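Local coordinates for protein CalS10 (Micromonospora echinospora, PDB 6UK5) that probably methylates an amino pentose in calicheamicin biosynthesis, using bound S-adenosylmethionine as the methyl donor, at residues A[82-87]-A[103-108]; A[121-126]-A[213-218]; A[132-137]-A[221-226]; A[152-157]-A[242-247]. One frame throughout, in Å; residues are numbered along the deposited sequence.

Contact 1. Residues A[82-87]-A[103-108]; sequences LELAPA and AGDMRT. With SAM (S-adenosylmethionine), chain D.
Leu82 and Gly104 form the dense side, where parallel strands 78-83 and 101-103 end. Leu82 CG is anti to the backbone N (chi1 -169°), and chi2 of -68° sets the methyls, CD1 3.7 Å from Gly104 O and CD2 3.8 Å from Gly104 CA. Gly104 N donates to Glu83 O at 3.0 Å, and Ala103 CA makes a CA-H...O contact with the same oxygen. The other side is looser: exposed Leu84 passes CD1 by Gly104 O at 3.3 Å, its second methyl turned toward the adenine. Glu83 and the loops following the two strands offer polar groups to S-adenosylmethionine. Ribose O3' and Ala85 N donate to Glu83 OE2, and Glu83 OE1 takes the N-H of Gly64; the modelled OE2 to O2' distance is too short to trust. Adenine N6 donates to Asp105 OD1 at 2.8 Å. Met106 N donates to adenine N1 at 2.7 Å. Asp105 OD1 also closes an Asx turn with Arg107 N and accepts from Arg107 NE, while Arg107 NH2 meets OD2 in a side-on salt bridge. One acceptor and one donor thus read the adenine, while Arg107, as second shell, fixes the carboxylate and probably stabilises its charge.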
# COMPACT_ATOMS: atom_id res chain seq x y z
N LEU A 82 -9.33 21.13 -22.12
CA LEU A 82 -8.43 22.21 -21.72
C LEU A 82 -7.79 21.81 -20.40
O LEU A 82 -8.50 21.44 -19.45
CB LEU A 82 -9.21 23.53 -21.59
CG LEU A 82 -8.51 24.88 -21.43
CD1 LEU A 82 -7.81 24.98 -20.09
CD2 LEU A 82 -7.53 25.14 -22.57
N GLU A 83 -6.47 21.86 -20.35
CA GLU A 83 -5.72 21.28 -19.24
C GLU A 83 -4.38 21.99 -19.12
O GLU A 83 -3.72 22.26 -20.13
CB GLU A 83 -5.53 19.77 -19.42
CG GLU A 83 -4.64 19.12 -18.38
CD GLU A 83 -5.16 19.28 -16.97
OE1 GLU A 83 -6.37 19.51 -16.79
OE2 GLU A 83 -4.34 19.19 -16.03
N LEU A 84 -3.97 22.28 -17.88
CA LEU A 84 -2.73 22.99 -17.65
C LEU A 84 -1.55 22.06 -17.43
O LEU A 84 -0.45 22.32 -17.93
CB LEU A 84 -2.87 23.93 -16.45
CG LEU A 84 -1.64 24.81 -16.19
CD1 LEU A 84 -1.48 25.82 -17.32
CD2 LEU A 84 -1.75 25.52 -14.85
N ALA A 85 -1.74 20.98 -16.68
CA ALA A 85 -0.64 20.06 -16.40
C ALA A 85 -0.38 19.20 -17.64
O ALA A 85 -1.26 18.43 -18.04
CB ALA A 85 -0.97 19.17 -15.21
N PRO A 86 0.80 19.30 -18.27
CA PRO A 86 1.01 18.54 -19.51
C PRO A 86 1.14 17.05 -19.29
O PRO A 86 0.87 16.28 -20.22
CB PRO A 86 2.31 19.13 -20.08
CG PRO A 86 2.98 19.83 -18.95
CD PRO A 86 1.97 20.10 -17.87
N ALA A 87 1.53 16.61 -18.09
CA ALA A 87 1.57 15.18 -17.82
C ALA A 87 0.17 14.58 -17.88
O ALA A 87 -0.02 13.47 -18.40
CB ALA A 87 2.21 14.91 -16.46
N ALA A 103 -3.55 22.84 -24.29
CA ALA A 103 -2.85 23.23 -23.08
C ALA A 103 -3.24 24.67 -22.76
O ALA A 103 -3.16 25.54 -23.62
CB ALA A 103 -1.33 23.12 -23.26
N GLY A 104 -3.66 24.91 -21.53
CA GLY A 104 -4.15 26.23 -21.20
C GLY A 104 -4.38 26.39 -19.72
O GLY A 104 -4.35 25.42 -18.95
N ASP A 105 -4.61 27.64 -19.33
CA ASP A 105 -4.96 28.00 -17.97
C ASP A 105 -6.43 28.35 -17.89
O ASP A 105 -6.93 29.15 -18.69
CB ASP A 105 -4.11 29.17 -17.47
CG ASP A 105 -4.15 29.32 -15.96
OD1 ASP A 105 -5.25 29.21 -15.39
OD2 ASP A 105 -3.08 29.54 -15.36
N MET A 106 -7.12 27.74 -16.93
CA MET A 106 -8.53 28.01 -16.72
C MET A 106 -8.82 29.50 -16.57
O MET A 106 -9.87 29.97 -17.00
CB MET A 106 -8.96 27.26 -15.45
CG MET A 106 -10.44 27.12 -15.23
SD MET A 106 -10.80 26.19 -13.71
CE MET A 106 -9.19 25.74 -13.07
N ARG A 107 -7.89 30.25 -15.97
CA ARG A 107 -8.11 31.66 -15.69
C ARG A 107 -7.96 32.56 -16.92
O ARG A 107 -8.38 33.73 -16.85
CB ARG A 107 -7.15 32.13 -14.59
CG ARG A 107 -7.18 31.27 -13.32
CD ARG A 107 -5.91 31.41 -12.47
NE ARG A 107 -4.79 30.58 -12.93
CZ ARG A 107 -3.72 30.29 -12.19
NH1 ARG A 107 -3.61 30.78 -10.95
NH2 ARG A 107 -2.75 29.53 -12.68
N THR A 108 -7.38 32.08 -18.02
CA THR A 108 -7.00 32.95 -19.13
C THR A 108 -7.22 32.40 -20.53
O THR A 108 -7.02 33.15 -21.48
CB THR A 108 -5.53 33.38 -19.01
OG1 THR A 108 -4.69 32.23 -18.85
CG2 THR A 108 -5.33 34.38 -17.87
N SAM D . -11.83 16.45 -14.82
CA SAM D . -10.69 15.90 -14.15
C SAM D . -10.97 14.47 -13.61
O SAM D . -12.04 14.26 -12.99
OXT SAM D . -10.08 13.62 -13.82
CB SAM D . -10.27 16.83 -13.00
CG SAM D . -8.82 16.51 -12.66
SD SAM D . -8.57 17.18 -11.00
CE SAM D . -7.15 16.23 -10.48
C5' SAM D . -7.82 18.84 -11.20
C4' SAM D . -7.16 19.19 -12.54
O4' SAM D . -7.19 20.62 -12.71
C3' SAM D . -5.69 18.78 -12.65
O3' SAM D . -5.53 17.72 -13.60
C2' SAM D . -4.95 20.05 -13.13
O2' SAM D . -4.11 19.79 -14.24
C1' SAM D . -6.09 20.99 -13.50
N9 SAM D . -5.81 22.40 -13.26
C8 SAM D . -5.50 23.00 -12.06
N7 SAM D . -5.38 24.30 -12.13
C5 SAM D . -5.64 24.59 -13.45
C6 SAM D . -5.70 25.80 -14.17
N6 SAM D . -5.43 26.99 -13.64
N1 SAM D . -6.03 25.74 -15.48
C2 SAM D . -6.27 24.55 -16.03
N3 SAM D . -6.24 23.34 -15.46
C4 SAM D . -5.91 23.43 -14.16

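Contact 2. Residues A[121-126]-A[213-218]; sequences LFTAVN and GLLTMF. With SAM (S-adenosylmethionine), chain D.
Asn126 and Thr216 bring their CA atoms to 5.1 Å where the loop after strand 115-120, around Asn126, meets the end of strand 206-216, and Thr216 N donates a nearly straight bond to Asn126 O (2.8 Å, 166°). The Asn126 side chain returns the grip. Its CG lies anti to the carbonyl carbon (chi1 -58°), and ND2 gives a hydrogen to Thr216 O at 3.0 Å, with that oxygen close to the amide plane. The same amide slides past the Phe218 ring in the opposite direction, planes 26° apart, with ND2 3.5 Å from CD2 of Phe218. Carbonyl oxygens frame this ring: Thr216 O stands over one face, displaced toward the rim, and Val125 O lies at the edge, 4.0 Å from Phe218 CE2. Met134 and Val131 of helix 131-143 add apolar neighbours.

Leu215 supplies the apolar side chain: its CD1 packs on Asn126 CB at 3.8 Å and also passes Asn126 O, while the side chain crosses that of Thr123 at about a right angle. Earlier in the loop, Phe122 CB lies 3.4 Å from carboxylate O of S-adenosylmethionine, so the same loop lines the cofactor pocket.

Elsewhere Asn126 OD1 accepts from Trp156 N, and ND2 also bonds to Tyr223 OH. A buried amide is therefore satisfied at both ends, and its backbone and side chain together pin the pocket loop to a strand of the other, five-stranded sheet.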
# COMPACT_ATOMS: atom_id res chain seq x y z
N LEU A 121 -15.19 19.67 -13.55
CA LEU A 121 -15.67 18.64 -12.64
C LEU A 121 -14.56 18.16 -11.72
O LEU A 121 -13.37 18.39 -11.95
CB LEU A 121 -16.24 17.45 -13.43
CG LEU A 121 -17.16 17.82 -14.60
CD1 LEU A 121 -17.39 16.61 -15.50
CD2 LEU A 121 -18.48 18.40 -14.12
N PHE A 122 -14.98 17.46 -10.66
CA PHE A 122 -14.09 16.91 -9.64
C PHE A 122 -13.26 18.00 -8.97
O PHE A 122 -12.05 17.87 -8.78
CB PHE A 122 -13.18 15.82 -10.25
CG PHE A 122 -12.66 14.81 -9.24
CD1 PHE A 122 -13.25 14.66 -8.00
CD2 PHE A 122 -11.59 14.00 -9.57
CE1 PHE A 122 -12.77 13.73 -7.10
CE2 PHE A 122 -11.10 13.07 -8.67
CZ PHE A 122 -11.70 12.93 -7.43
N THR A 123 -13.93 19.10 -8.60
CA THR A 123 -13.33 20.16 -7.79
C THR A 123 -12.12 20.79 -8.48
O THR A 123 -11.18 21.23 -7.81
CB THR A 123 -12.93 19.65 -6.40
OG1 THR A 123 -11.74 18.86 -6.50
CG2 THR A 123 -14.06 18.82 -5.79
N ALA A 124 -12.12 20.84 -9.81
CA ALA A 124 -10.98 21.38 -10.52
C ALA A 124 -10.80 22.87 -10.24
O ALA A 124 -9.67 23.35 -10.08
CB ALA A 124 -11.13 21.14 -12.02
N VAL A 125 -11.91 23.61 -10.15
CA VAL A 125 -11.81 25.05 -9.94
C VAL A 125 -11.22 25.38 -8.57
O VAL A 125 -10.63 26.45 -8.39
CB VAL A 125 -13.20 25.70 -10.10
CG1 VAL A 125 -14.05 25.45 -8.86
CG2 VAL A 125 -13.07 27.19 -10.35
N ASN A 126 -11.35 24.48 -7.61
CA ASN A 126 -10.88 24.75 -6.26
C ASN A 126 -9.39 24.54 -6.08
O ASN A 126 -8.90 24.61 -4.95
CB ASN A 126 -11.67 23.90 -5.26
CG ASN A 126 -13.16 24.14 -5.35
OD1 ASN A 126 -13.88 23.42 -6.04
ND2 ASN A 126 -13.63 25.19 -4.68
N GLY A 213 -0.66 19.66 -2.18
CA GLY A 213 -1.60 20.48 -2.93
C GLY A 213 -2.51 21.26 -2.01
O GLY A 213 -2.73 20.88 -0.85
N LEU A 214 -3.01 22.38 -2.52
CA LEU A 214 -3.93 23.24 -1.79
C LEU A 214 -5.27 23.23 -2.52
O LEU A 214 -5.32 23.53 -3.71
CB LEU A 214 -3.45 24.69 -1.67
CG LEU A 214 -2.20 25.04 -0.86
CD1 LEU A 214 -2.17 26.56 -0.63
CD2 LEU A 214 -2.14 24.28 0.45
N LEU A 215 -6.33 22.90 -1.79
CA LEU A 215 -7.69 23.01 -2.30
C LEU A 215 -8.40 24.09 -1.50
O LEU A 215 -8.49 24.00 -0.28
CB LEU A 215 -8.41 21.67 -2.17
CG LEU A 215 -9.57 21.34 -3.11
CD1 LEU A 215 -9.10 21.21 -4.55
CD2 LEU A 215 -10.25 20.06 -2.65
N THR A 216 -8.90 25.10 -2.20
CA THR A 216 -9.53 26.26 -1.58
C THR A 216 -11.03 26.27 -1.88
O THR A 216 -11.43 26.30 -3.04
CB THR A 216 -8.87 27.55 -2.07
OG1 THR A 216 -7.47 27.52 -1.77
CG2 THR A 216 -9.51 28.76 -1.40
N MET A 217 -11.83 26.25 -0.82
CA MET A 217 -13.28 26.33 -0.97
C MET A 217 -13.71 27.74 -1.35
O MET A 217 -13.04 28.73 -1.03
CB MET A 217 -13.99 25.96 0.34
CG MET A 217 -15.51 25.93 0.21
SD MET A 217 -16.33 25.81 1.80
CE MET A 217 -16.33 27.56 2.22
N PHE A 218 -14.85 27.83 -2.03
CA PHE A 218 -15.55 29.09 -2.24
C PHE A 218 -16.99 28.91 -1.78
O PHE A 218 -17.51 27.79 -1.73
CB PHE A 218 -15.48 29.51 -3.70
CG PHE A 218 -14.07 29.60 -4.22
CD1 PHE A 218 -13.23 30.62 -3.79
CD2 PHE A 218 -13.58 28.65 -5.09
CE1 PHE A 218 -11.93 30.70 -4.25
CE2 PHE A 218 -12.28 28.72 -5.56
CZ PHE A 218 -11.45 29.74 -5.13
N SAM D . -11.83 16.45 -14.82
CA SAM D . -10.69 15.90 -14.15
C SAM D . -10.97 14.47 -13.61
O SAM D . -12.04 14.26 -12.99
OXT SAM D . -10.08 13.62 -13.82
CB SAM D . -10.27 16.83 -13.00
CG SAM D . -8.82 16.51 -12.66
SD SAM D . -8.57 17.18 -11.00
CE SAM D . -7.15 16.23 -10.48
C5' SAM D . -7.82 18.84 -11.20
C4' SAM D . -7.16 19.19 -12.54
O4' SAM D . -7.19 20.62 -12.71
C3' SAM D . -5.69 18.78 -12.65
O3' SAM D . -5.53 17.72 -13.60
C2' SAM D . -4.95 20.05 -13.13
O2' SAM D . -4.11 19.79 -14.24
C1' SAM D . -6.09 20.99 -13.50
N9 SAM D . -5.81 22.40 -13.26
C8 SAM D . -5.50 23.00 -12.06
N7 SAM D . -5.38 24.30 -12.13
C5 SAM D . -5.64 24.59 -13.45
C6 SAM D . -5.70 25.80 -14.17
N6 SAM D . -5.43 26.99 -13.64
N1 SAM D . -6.03 25.74 -15.48
C2 SAM D . -6.27 24.55 -16.03
N3 SAM D . -6.24 23.34 -15.46
C4 SAM D . -5.91 23.43 -14.16

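Contact 3. Residues A[132-137]-A[221-226]; sequences AEMRAA and EEYDAA
Met134 and Ala226 make the apolar packing between two helical segments whose axes approach to 9.8 Å and whose N-to-C directions differ by 39°. Met134 has CG anti to the backbone N (chi1 173°), and its chain bends at both following torsions. Its SD rests 3.5 Å from Ala226 CB, while its CE lies 4.2 Å from Glu222 CB. Arg135 joins this layer through its aliphatic part, CG lying 3.7 Å from Ala226 CB, so that the Ala226 methyl fits into the notch between two adjacent side chains of helix 131-143.

A second kind of contact is Met-aromatic. Met134 SD sits 5.3 Å from the centre of the Tyr223 ring, in an oblique approach 54° off the ring normal. The hydroxyl of that ring is engaged by Asn126.

The polar contacts between the segments run through water. One molecule accepts from Arg135 NH1 at 2.8 Å and donates to Glu222 O at 2.7 Å. A second donates to the main-chain oxygens of both Arg135 and Ala226. The first water and Ala225 CB both lie at the edge of the Arg135 guanidinium, close to its plane. Glu222 directs its carboxylate elsewhere, to Thr219 N and Arg190.

Helices 131-143 and 220-229 come before strands 149-153 and 232-237 of the seven-stranded sheet. Such side-by-side packing, with an alanine at the closest approach and water along the margin, is consistent with the helical layer of a Rossmann-like methyltransferase.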
# COMPACT_ATOMS: atom_id res chain seq x y z
N ALA A 132 -10.76 35.87 -6.58
CA ALA A 132 -10.58 36.58 -7.84
C ALA A 132 -10.21 35.64 -8.97
O ALA A 132 -10.61 35.86 -10.12
CB ALA A 132 -9.51 37.66 -7.68
N GLU A 133 -9.45 34.58 -8.67
CA GLU A 133 -9.04 33.64 -9.71
C GLU A 133 -10.23 32.81 -10.18
O GLU A 133 -10.41 32.60 -11.39
CB GLU A 133 -7.91 32.76 -9.20
CG GLU A 133 -6.58 33.50 -9.05
CD GLU A 133 -5.43 32.60 -8.62
OE1 GLU A 133 -5.70 31.47 -8.18
OE2 GLU A 133 -4.26 33.03 -8.72
N MET A 134 -11.04 32.32 -9.24
CA MET A 134 -12.23 31.56 -9.62
C MET A 134 -13.17 32.39 -10.47
O MET A 134 -13.78 31.88 -11.42
CB MET A 134 -12.93 31.06 -8.36
CG MET A 134 -14.28 30.39 -8.60
SD MET A 134 -15.65 31.58 -8.58
CE MET A 134 -15.59 32.14 -6.88
N ARG A 135 -13.32 33.68 -10.15
CA ARG A 135 -14.20 34.53 -10.94
C ARG A 135 -13.65 34.74 -12.34
O ARG A 135 -14.44 34.85 -13.30
CB ARG A 135 -14.39 35.88 -10.24
CG ARG A 135 -15.15 35.80 -8.93
CD ARG A 135 -15.03 37.09 -8.14
NE ARG A 135 -15.52 38.24 -8.90
CZ ARG A 135 -16.76 38.73 -8.83
NH1 ARG A 135 -17.66 38.19 -8.03
NH2 ARG A 135 -17.09 39.78 -9.58
N ALA A 136 -12.33 34.81 -12.50
CA ALA A 136 -11.75 34.87 -13.83
C ALA A 136 -11.97 33.56 -14.58
O ALA A 136 -12.32 33.57 -15.77
CB ALA A 136 -10.26 35.19 -13.74
N ALA A 137 -11.79 32.43 -13.90
CA ALA A 137 -12.07 31.14 -14.51
C ALA A 137 -13.54 31.04 -14.94
O ALA A 137 -13.84 30.74 -16.10
CB ALA A 137 -11.72 30.02 -13.54
N GLU A 221 -22.40 32.08 -1.92
CA GLU A 221 -22.50 33.50 -2.26
C GLU A 221 -21.44 33.90 -3.27
O GLU A 221 -21.69 34.76 -4.14
CB GLU A 221 -22.36 34.33 -0.98
CG GLU A 221 -22.81 35.77 -1.11
CD GLU A 221 -23.06 36.42 0.23
OE1 GLU A 221 -22.15 36.37 1.09
OE2 GLU A 221 -24.17 36.96 0.43
N GLU A 222 -20.25 33.31 -3.18
CA GLU A 222 -19.17 33.67 -4.09
C GLU A 222 -19.40 33.10 -5.48
O GLU A 222 -19.25 33.81 -6.49
CB GLU A 222 -17.84 33.19 -3.51
CG GLU A 222 -17.07 34.30 -2.79
CD GLU A 222 -16.21 33.77 -1.65
OE1 GLU A 222 -16.01 32.54 -1.57
OE2 GLU A 222 -15.76 34.59 -0.83
N TYR A 223 -19.78 31.82 -5.57
CA TYR A 223 -20.14 31.25 -6.86
C TYR A 223 -21.27 32.03 -7.51
O TYR A 223 -21.16 32.46 -8.67
CB TYR A 223 -20.55 29.78 -6.70
CG TYR A 223 -19.45 28.82 -6.31
CD1 TYR A 223 -18.39 28.55 -7.17
CD2 TYR A 223 -19.48 28.15 -5.09
CE1 TYR A 223 -17.39 27.66 -6.83
CE2 TYR A 223 -18.48 27.25 -4.74
CZ TYR A 223 -17.44 27.01 -5.61
OH TYR A 223 -16.45 26.13 -5.27
N ASP A 224 -22.37 32.23 -6.78
CA ASP A 224 -23.52 32.93 -7.35
C ASP A 224 -23.11 34.30 -7.89
O ASP A 224 -23.61 34.74 -8.93
CB ASP A 224 -24.61 33.09 -6.29
CG ASP A 224 -25.37 31.81 -6.04
OD1 ASP A 224 -25.33 30.91 -6.92
OD2 ASP A 224 -26.01 31.70 -4.98
N ALA A 225 -22.20 34.98 -7.20
CA ALA A 225 -21.73 36.28 -7.67
C ALA A 225 -20.83 36.15 -8.89
O ALA A 225 -20.86 36.99 -9.79
CB ALA A 225 -21.00 37.02 -6.55
N ALA A 226 -20.02 35.09 -8.94
CA ALA A 226 -19.12 34.91 -10.08
C ALA A 226 -19.90 34.57 -11.35
O ALA A 226 -19.57 35.07 -12.43
CB ALA A 226 -18.10 33.82 -9.77
O HOH W 1 -17.67 36.00 -6.29
O HOH W 2 -17.04 36.15 -12.93

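Contact 4. Residues A[152-157]-A[242-247]; sequences VLEPWW and TGRGLF. With ACT (acetate ion), chain E.
The reversed strand of the class I methyltransferase sheet, 246-251, enters an otherwise parallel run in the order 3-2-1-4-5-7-6 and joins strand 149-153 through Leu153 and Phe247, an antiparallel hydrogen-bonded pair. Each N donates to the other residue's O, Leu153 N to Phe247 O and Phe247 N to Leu153 O, both at 2.8 Å.

Past the pair the chains become loops and the contact turns polar. Glu154 extends with CG anti to the backbone N (chi1 -173°), and its OE2 gathers three donors. Arg244 grips it side-on, NE and NH2 each at 2.6 Å from OE2. NH2 arrives on the syn side, whereas NE comes from above the carboxylate plane. Thr242 OG1 comes from the opposite face of the carboxylate, adds a bond of 3.0 Å to Glu154 OE2, and accepts from Arg244 N in an ST turn. The carboxylate and guanidinium planes are 24° apart. Glu154 OE1 serves the N-H of Phe122.

An apolar wedge backs this cluster. Pro155 CG meets Phe247 CE2 at 3.7 Å, the two side chains crossing at about a right angle, and Trp157 CZ2 approaches the same CE2 at 4.0 Å. Pro155 CB lies over one face of the Trp157 ring, toward its rim.

An acetate, probably from the crystallisation liquor, bonds through OXT to Arg244 NH1 at 2.9 Å and through O to NH2, with Lys35 as a further partner. One carboxylate oxygen thus ties together both loop ends, while the remaining guanidinium N-H groups are able to hold a second carboxylate beside it.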
# COMPACT_ATOMS: atom_id res chain seq x y z
N VAL A 152 -21.49 23.68 -16.14
CA VAL A 152 -21.71 22.76 -15.03
C VAL A 152 -20.41 22.64 -14.25
O VAL A 152 -19.34 22.45 -14.84
CB VAL A 152 -22.20 21.38 -15.51
CG1 VAL A 152 -23.25 21.54 -16.60
CG2 VAL A 152 -21.05 20.51 -15.98
N LEU A 153 -20.51 22.76 -12.93
CA LEU A 153 -19.34 22.92 -12.08
C LEU A 153 -19.55 22.14 -10.80
O LEU A 153 -20.52 22.38 -10.07
CB LEU A 153 -19.11 24.40 -11.78
CG LEU A 153 -17.82 24.80 -11.05
CD1 LEU A 153 -17.31 26.10 -11.64
CD2 LEU A 153 -18.07 24.95 -9.57
N GLU A 154 -18.64 21.20 -10.52
CA GLU A 154 -18.68 20.45 -9.28
C GLU A 154 -17.81 21.16 -8.25
O GLU A 154 -16.57 21.15 -8.39
CB GLU A 154 -18.18 19.02 -9.50
CG GLU A 154 -18.33 18.12 -8.28
CD GLU A 154 -17.69 16.76 -8.48
OE1 GLU A 154 -17.27 16.46 -9.61
OE2 GLU A 154 -17.61 15.99 -7.50
N PRO A 155 -18.38 21.79 -7.23
CA PRO A 155 -17.57 22.53 -6.26
C PRO A 155 -17.07 21.64 -5.13
O PRO A 155 -17.61 20.58 -4.84
CB PRO A 155 -18.56 23.57 -5.72
CG PRO A 155 -19.86 22.84 -5.72
CD PRO A 155 -19.82 21.92 -6.93
N TRP A 156 -16.00 22.12 -4.50
CA TRP A 156 -15.52 21.51 -3.26
C TRP A 156 -16.32 22.02 -2.07
O TRP A 156 -16.56 23.22 -1.93
CB TRP A 156 -14.03 21.82 -3.07
CG TRP A 156 -13.46 21.38 -1.76
CD1 TRP A 156 -12.87 22.19 -0.82
CD2 TRP A 156 -13.41 20.05 -1.23
NE1 TRP A 156 -12.46 21.44 0.26
CE2 TRP A 156 -12.78 20.13 0.04
CE3 TRP A 156 -13.83 18.80 -1.69
CZ2 TRP A 156 -12.57 19.00 0.83
CZ3 TRP A 156 -13.62 17.69 -0.89
CH2 TRP A 156 -12.99 17.80 0.35
N TRP A 157 -16.71 21.09 -1.20
CA TRP A 157 -17.31 21.39 0.09
C TRP A 157 -16.57 20.54 1.10
O TRP A 157 -15.92 19.55 0.74
CB TRP A 157 -18.82 21.10 0.17
CG TRP A 157 -19.71 21.79 -0.84
CD1 TRP A 157 -20.54 21.18 -1.73
CD2 TRP A 157 -19.83 23.20 -1.07
NE1 TRP A 157 -21.20 22.13 -2.48
CE2 TRP A 157 -20.77 23.38 -2.10
CE3 TRP A 157 -19.24 24.33 -0.50
CZ2 TRP A 157 -21.13 24.63 -2.58
CZ3 TRP A 157 -19.60 25.58 -0.97
CH2 TRP A 157 -20.54 25.72 -2.00
N THR A 242 -21.45 12.33 -6.29
CA THR A 242 -20.22 12.46 -5.53
C THR A 242 -20.47 12.82 -4.07
O THR A 242 -19.67 12.46 -3.21
CB THR A 242 -19.33 13.53 -6.16
OG1 THR A 242 -19.99 14.80 -6.14
CG2 THR A 242 -19.01 13.18 -7.61
N GLY A 243 -21.57 13.53 -3.79
CA GLY A 243 -21.84 14.09 -2.49
C GLY A 243 -21.71 15.60 -2.43
O GLY A 243 -22.30 16.23 -1.55
N ARG A 244 -20.95 16.18 -3.36
CA ARG A 244 -20.67 17.61 -3.38
C ARG A 244 -21.66 18.42 -4.20
O ARG A 244 -21.48 19.63 -4.35
CB ARG A 244 -19.27 17.85 -3.94
CG ARG A 244 -18.16 17.12 -3.21
CD ARG A 244 -16.84 17.29 -3.94
NE ARG A 244 -16.71 16.37 -5.07
CZ ARG A 244 -16.22 15.14 -4.97
NH1 ARG A 244 -15.79 14.67 -3.81
NH2 ARG A 244 -16.14 14.37 -6.05
N GLY A 245 -22.70 17.80 -4.74
CA GLY A 245 -23.64 18.56 -5.53
C GLY A 245 -23.01 19.04 -6.83
O GLY A 245 -21.93 18.61 -7.23
N LEU A 246 -23.72 19.95 -7.49
CA LEU A 246 -23.34 20.38 -8.83
C LEU A 246 -24.03 21.70 -9.15
O LEU A 246 -25.25 21.80 -9.02
CB LEU A 246 -23.74 19.31 -9.85
CG LEU A 246 -22.94 19.19 -11.15
CD1 LEU A 246 -21.60 18.53 -10.91
CD2 LEU A 246 -23.76 18.39 -12.16
N PHE A 247 -23.25 22.69 -9.56
CA PHE A 247 -23.81 23.93 -10.10
C PHE A 247 -24.07 23.75 -11.59
O PHE A 247 -23.23 23.22 -12.32
CB PHE A 247 -22.86 25.11 -9.87
CG PHE A 247 -22.88 25.64 -8.46
CD1 PHE A 247 -23.96 26.38 -8.00
CD2 PHE A 247 -21.82 25.39 -7.60
CE1 PHE A 247 -23.98 26.86 -6.70
CE2 PHE A 247 -21.84 25.88 -6.31
CZ PHE A 247 -22.92 26.61 -5.86
C ACT E . -14.64 11.30 -5.23
O ACT E . -15.36 11.44 -6.25
OXT ACT E . -14.54 12.13 -4.29
CH3 ACT E . -13.84 9.99 -5.09

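Contacts 1 and 2 share the cofactor: contact 1 holds the adenine and ribose, contact 2 borders the methionine carboxylate, and Met106 CE touches Ala124 O at 3.9 Å between them. Contact 4 adjoins contact 2, centres about 10 Å apart, with Leu215 CD2 3.5 Å from Trp156 CD2; the Glu154 side chain is about 7 Å from the cofactor. Contact 3 touches the other three, its centre about 13 Å from that of contact 2: Met106 CG meets Ala137 CB at 3.6 Å, and Tyr223 packs on Leu153, Pro155, Trp157 and Phe247. Contacts 1 and 4 do not touch, but both reach the seven-stranded sheet, on opposite sides of the chain's centre and about 21 Å apart between centres.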